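Local coordinates for protein phosphodiesterase (PDB 4G75) that is a colicin M-like bacteriocin, a metal-binding phosphodiesterase that probably kills related bacteria by hydrolysing the lipid II precursor of peptidoglycan, at residues W230-E235 with I283-S288; E213-I218 with R237-L242. All coordinates share one frame; numbering follows the deposited sequence.

Interaction 1 of 2, residues W230-E235 with I283-S288; sequences WSFRGE and IPVNIS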
# COMPACT_ATOMS: atom_id res chain seq x y z
N TRP A 230 -16.86 -34.80 -6.38
CA TRP A 230 -17.36 -33.63 -5.66
C TRP A 230 -17.03 -32.37 -6.45
O TRP A 230 -16.09 -32.34 -7.25
CB TRP A 230 -16.79 -33.57 -4.24
CG TRP A 230 -15.31 -33.33 -4.17
CD1 TRP A 230 -14.33 -34.26 -4.02
CD2 TRP A 230 -14.65 -32.06 -4.25
NE1 TRP A 230 -13.10 -33.66 -4.00
CE2 TRP A 230 -13.27 -32.31 -4.14
CE3 TRP A 230 -15.10 -30.74 -4.40
CZ2 TRP A 230 -12.32 -31.28 -4.19
CZ3 TRP A 230 -14.15 -29.72 -4.44
CH2 TRP A 230 -12.78 -30.00 -4.34
N SER A 231 -17.82 -31.33 -6.25
CA SER A 231 -17.53 -30.05 -6.86
C SER A 231 -17.94 -28.95 -5.91
O SER A 231 -18.86 -29.11 -5.10
CB SER A 231 -18.25 -29.92 -8.21
OG SER A 231 -19.65 -30.04 -8.05
N PHE A 232 -17.23 -27.83 -5.99
CA PHE A 232 -17.58 -26.66 -5.20
C PHE A 232 -17.58 -25.42 -6.07
O PHE A 232 -16.61 -25.14 -6.78
CB PHE A 232 -16.62 -26.48 -4.03
CG PHE A 232 -16.84 -25.20 -3.27
CD1 PHE A 232 -17.89 -25.07 -2.37
CD2 PHE A 232 -15.98 -24.12 -3.44
CE1 PHE A 232 -18.09 -23.90 -1.67
CE2 PHE A 232 -16.17 -22.95 -2.74
CZ PHE A 232 -17.23 -22.83 -1.85
N ARG A 233 -18.68 -24.69 -6.02
CA ARG A 233 -18.80 -23.44 -6.75
C ARG A 233 -19.20 -22.33 -5.79
O ARG A 233 -20.19 -22.43 -5.08
CB ARG A 233 -19.83 -23.55 -7.87
CG ARG A 233 -19.79 -24.87 -8.62
CD ARG A 233 -20.74 -24.87 -9.81
NE ARG A 233 -20.05 -24.58 -11.06
CZ ARG A 233 -19.81 -23.36 -11.53
NH1 ARG A 233 -20.21 -22.30 -10.85
NH2 ARG A 233 -19.18 -23.21 -12.69
N GLY A 234 -18.41 -21.27 -5.75
CA GLY A 234 -18.72 -20.18 -4.86
C GLY A 234 -17.74 -19.06 -5.04
O GLY A 234 -17.28 -18.81 -6.15
N GLU A 235 -17.41 -18.38 -3.96
CA GLU A 235 -16.50 -17.26 -4.05
C GLU A 235 -15.78 -17.01 -2.74
O GLU A 235 -16.17 -17.50 -1.68
CB GLU A 235 -17.24 -16.00 -4.50
CG GLU A 235 -18.30 -15.52 -3.55
CD GLU A 235 -19.17 -14.43 -4.15
OE1 GLU A 235 -19.30 -14.38 -5.38
OE2 GLU A 235 -19.73 -13.64 -3.37
N ILE A 283 -13.58 -13.17 -5.28
CA ILE A 283 -12.76 -13.97 -6.17
C ILE A 283 -13.54 -15.25 -6.44
O ILE A 283 -13.83 -15.99 -5.50
CB ILE A 283 -11.41 -14.33 -5.52
CG1 ILE A 283 -10.66 -13.06 -5.12
CG2 ILE A 283 -10.57 -15.21 -6.46
CD1 ILE A 283 -9.46 -13.31 -4.21
N PRO A 284 -13.88 -15.52 -7.71
CA PRO A 284 -14.66 -16.72 -8.06
C PRO A 284 -13.93 -18.01 -7.73
O PRO A 284 -12.71 -18.11 -7.90
CB PRO A 284 -14.82 -16.59 -9.58
CG PRO A 284 -14.65 -15.14 -9.87
CD PRO A 284 -13.63 -14.66 -8.88
N VAL A 285 -14.68 -19.01 -7.26
CA VAL A 285 -14.12 -20.33 -7.01
C VAL A 285 -14.93 -21.40 -7.74
O VAL A 285 -16.15 -21.49 -7.58
CB VAL A 285 -14.09 -20.67 -5.51
CG1 VAL A 285 -13.50 -22.05 -5.29
CG2 VAL A 285 -13.28 -19.63 -4.74
N ASN A 286 -14.23 -22.19 -8.54
CA ASN A 286 -14.83 -23.29 -9.27
C ASN A 286 -13.87 -24.47 -9.27
O ASN A 286 -12.96 -24.54 -10.09
CB ASN A 286 -15.15 -22.86 -10.71
CG ASN A 286 -15.98 -23.88 -11.46
OD1 ASN A 286 -16.63 -24.74 -10.87
ND2 ASN A 286 -15.97 -23.78 -12.79
N ILE A 287 -14.06 -25.38 -8.32
CA ILE A 287 -13.14 -26.49 -8.14
C ILE A 287 -13.87 -27.82 -8.06
O ILE A 287 -15.08 -27.87 -7.82
CB ILE A 287 -12.27 -26.30 -6.88
CG1 ILE A 287 -13.14 -26.09 -5.64
CG2 ILE A 287 -11.33 -25.11 -7.07
CD1 ILE A 287 -12.37 -26.09 -4.34
N SER A 288 -13.13 -28.90 -8.24
CA SER A 288 -13.75 -30.22 -8.23
C SER A 288 -12.70 -31.28 -7.96
O SER A 288 -11.50 -31.03 -8.08
CB SER A 288 -14.45 -30.49 -9.56
OG SER A 288 -13.53 -30.44 -10.64
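The carbonyl oxygen of Ile287 is gripped twice from the facing strand: Phe232 N donates to Ile287 O at 2.8 Å in an almost straight bond (174° at the hydrogen), and Ser231 CA adds a CH···O contact to Ile287 O at 3.4 Å. The return bond runs from Ile287 N to Phe232 O. A second reciprocal pair follows, in which Gly234 N donates to Val285 O at 2.9 Å and Val285 N to Gly234 O at 2.8 Å. Thus Phe232-Ile287 and Gly234-Val285 are the hydrogen-bonded pairs, alternating with the non-hydrogen-bonded pairs of Ser231 with Ser288, Arg233 with Asn286 and Glu235 with Pro284.

The apolar side chains gather on the face carrying Phe232, Val285 and Ile287. Phe232 turns its ring edge to Val285, CD2 lying 3.7 Å from Val285 CG1, while Phe232 CB runs alongside Ile287 CG1. The ring passes over the backbone of Gly234, which has no side chain to meet it. With CG of Trp230 between its backbone N and carbonyl carbon (chi1 67°), the indole reaches across the strands: Ser288 C lies 3.7 Å from the plane of one face, displaced toward the rim, and the edge atom CH2 of Trp230 meets Ile287 CD1 at 3.9 Å. Helix 176-184 covers this end, Leu182 touching Trp230 and Phe178 touching Ile287.

Strand 229-243 is bonded along its other edge to strand 213-224, through Ser231 with Val223 and Arg233 with Ile221. The arrangement is a regular antiparallel ladder, the segments at 175°, that attaches the C-terminal strand 283-290 to the mixed sheet of the colicin M-like domain.

Interaction 2 of 2, residues E213-I218 with R237-L242; sequences EITLRI and RAYDDL. With MG (magnesium ion), chain B; EDO (1,2-ethanediol), chain C.
Glu213 and Asp241 meet at a magnesium ion, yet Glu213 offers its backbone carbonyl and not its carboxylate: Glu213 O binds the metal at 2.4 Å and Asp241 OD2 at 2.5 Å. Two waters and the carbonyl oxygen of Val211 complete the modelled set of ligands. Asp241 OD1 is not a ligand. A further water takes the N-H of Thr215 and lies within hydrogen-bonding distance of Tyr239 O and Asp241 OD1, with more acceptors in reach than it has protons. The two segments belong to the beta hairpin of strands 213-224 and 229-243. Regular antiparallel pairing holds at Arg217-Arg237, with N-H···O bonds both ways, and Tyr239 N reaches Thr215 O at 3.1 Å.

The Tyr239 ring has Thr215 O at its edge and CD2 3.6 Å from Thr215 CG2; its OH bonds to Asn195. Arg217 is extended and runs past the tyrosine, its guanidinium within 11° of the ring plane. Arg217 NH2 forms a salt bridge with Asp193, and Arg237, in the conformer given, one with Glu235. An ethanediol, probably from the crystallisation liquor, lies over one face of the Tyr239 ring and bridges the arginines, accepting at O1 from Arg217 NH1 (3.0 Å) and at O2 from Arg237 NE (2.9 Å).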
# COMPACT_ATOMS: atom_id res chain seq x y z
N GLU A 213 -2.16 -9.82 7.37
CA GLU A 213 -3.12 -10.91 7.55
C GLU A 213 -4.54 -10.37 7.53
O GLU A 213 -4.86 -9.42 8.25
CB GLU A 213 -2.87 -11.66 8.87
CG GLU A 213 -3.72 -12.92 8.98
CD GLU A 213 -3.73 -13.52 10.38
OE1 GLU A 213 -3.02 -14.53 10.59
OE2 GLU A 213 -4.44 -12.99 11.26
N ILE A 214 -5.39 -10.97 6.70
CA ILE A 214 -6.79 -10.57 6.64
C ILE A 214 -7.64 -11.80 6.91
O ILE A 214 -7.11 -12.90 6.99
CB ILE A 214 -7.15 -9.99 5.27
CG1 ILE A 214 -6.90 -11.02 4.16
CG2 ILE A 214 -6.33 -8.73 5.00
CD1 ILE A 214 -7.30 -10.54 2.77
N THR A 215 -8.94 -11.62 7.06
CA THR A 215 -9.83 -12.76 7.22
C THR A 215 -10.63 -12.92 5.94
O THR A 215 -11.29 -11.98 5.49
CB THR A 215 -10.80 -12.55 8.41
OG1 THR A 215 -10.05 -12.31 9.61
CG2 THR A 215 -11.68 -13.79 8.60
N LEU A 216 -10.53 -14.10 5.34
CA LEU A 216 -11.32 -14.40 4.15
C LEU A 216 -12.62 -15.09 4.55
O LEU A 216 -12.73 -15.66 5.64
CB LEU A 216 -10.54 -15.30 3.18
CG LEU A 216 -9.21 -14.77 2.63
CD1 LEU A 216 -8.61 -15.80 1.68
CD2 LEU A 216 -9.43 -13.44 1.92
N ARG A 217 -13.60 -15.00 3.66
CA ARG A 217 -14.84 -15.75 3.80
C ARG A 217 -15.05 -16.58 2.55
O ARG A 217 -15.06 -16.05 1.43
CB ARG A 217 -16.02 -14.80 3.99
CG ARG A 217 -17.32 -15.50 4.34
CD ARG A 217 -18.44 -14.50 4.54
NE ARG A 217 -19.64 -15.15 5.04
CZ ARG A 217 -20.72 -14.51 5.47
NH1 ARG A 217 -20.75 -13.18 5.45
NH2 ARG A 217 -21.77 -15.19 5.91
N ILE A 218 -15.21 -17.89 2.74
CA ILE A 218 -15.43 -18.81 1.63
C ILE A 218 -16.89 -19.23 1.66
O ILE A 218 -17.35 -19.85 2.62
CB ILE A 218 -14.53 -20.05 1.73
CG1 ILE A 218 -13.08 -19.67 1.41
CG2 ILE A 218 -14.97 -21.12 0.72
CD1 ILE A 218 -12.40 -18.87 2.47
N ARG A 237 -14.60 -13.89 -0.35
CA ARG A 237 -14.70 -12.48 0.00
C ARG A 237 -13.76 -12.19 1.17
O ARG A 237 -13.09 -13.08 1.67
CB ARG A 237 -16.14 -12.11 0.34
CG ARG A 237 -17.13 -12.47 -0.76
CD ARG A 237 -18.39 -11.61 -0.71
NE ARG A 237 -19.21 -11.91 0.46
CZ ARG A 237 -20.13 -12.87 0.49
NH1 ARG A 237 -20.34 -13.62 -0.58
NH2 ARG A 237 -20.84 -13.07 1.59
N ALA A 238 -13.71 -10.93 1.59
CA ALA A 238 -12.82 -10.55 2.67
C ALA A 238 -13.46 -9.53 3.58
O ALA A 238 -14.14 -8.61 3.11
CB ALA A 238 -11.51 -10.00 2.11
N TYR A 239 -13.23 -9.69 4.88
CA TYR A 239 -13.72 -8.73 5.85
C TYR A 239 -12.86 -7.47 5.91
O TYR A 239 -11.66 -7.50 5.58
CB TYR A 239 -13.79 -9.37 7.25
CG TYR A 239 -14.76 -10.52 7.35
CD1 TYR A 239 -16.09 -10.30 7.71
CD2 TYR A 239 -14.36 -11.82 7.10
CE1 TYR A 239 -16.99 -11.35 7.82
CE2 TYR A 239 -15.25 -12.88 7.20
CZ TYR A 239 -16.56 -12.64 7.55
OH TYR A 239 -17.46 -13.69 7.66
N ASP A 240 -13.46 -6.37 6.34
CA ASP A 240 -12.70 -5.14 6.55
C ASP A 240 -11.54 -5.41 7.48
O ASP A 240 -11.65 -6.22 8.41
CB ASP A 240 -13.57 -4.05 7.17
CG ASP A 240 -14.67 -3.57 6.26
OD1 ASP A 240 -14.79 -4.07 5.13
OD2 ASP A 240 -15.42 -2.67 6.69
N ASP A 241 -10.45 -4.69 7.27
CA ASP A 241 -9.25 -4.90 8.07
C ASP A 241 -8.74 -3.57 8.59
O ASP A 241 -8.53 -2.63 7.83
CB ASP A 241 -8.19 -5.58 7.21
CG ASP A 241 -7.20 -6.35 8.04
OD1 ASP A 241 -7.55 -7.45 8.52
OD2 ASP A 241 -6.06 -5.86 8.21
N LEU A 242 -8.52 -3.48 9.90
CA LEU A 242 -8.10 -2.22 10.51
C LEU A 242 -6.64 -1.88 10.21
O LEU A 242 -5.74 -2.69 10.47
CB LEU A 242 -8.31 -2.27 12.02
CG LEU A 242 -7.98 -0.98 12.76
CD1 LEU A 242 -9.00 0.08 12.41
CD2 LEU A 242 -7.94 -1.23 14.26
MG MG B . -4.10 -7.23 8.84
C1 EDO C . -17.34 -10.89 4.37
O1 EDO C . -18.70 -11.13 4.73
C2 EDO C . -17.31 -9.66 3.47
O2 EDO C . -18.19 -9.90 2.36
O HOH W 1 -6.63 -9.14 10.03
O HOH W 2 -9.87 -8.89 7.37
O HOH W 3 -4.93 -7.59 11.22
O HOH W 4 -2.85 -5.20 9.69

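How the interactions relate
Both interactions use strand 229-243, interaction 1 through its early part and interaction 2 through its later part, and their centres lie 18 Å apart. Residues 213-218 and 283-288 pair with different portions of this strand within one mixed sheet. The two contacts meet through packing, Phe232 CZ touching Ile218 CG2 at 3.8 Å, and a salt bridge from Glu235 to Arg237 joins them along the shared strand. Only interaction 2 contributes ligands to the magnesium ion. Interaction 1 stays outside that site: the side chain of Ile283 is about 11 Å from that of the metal ligand Val211.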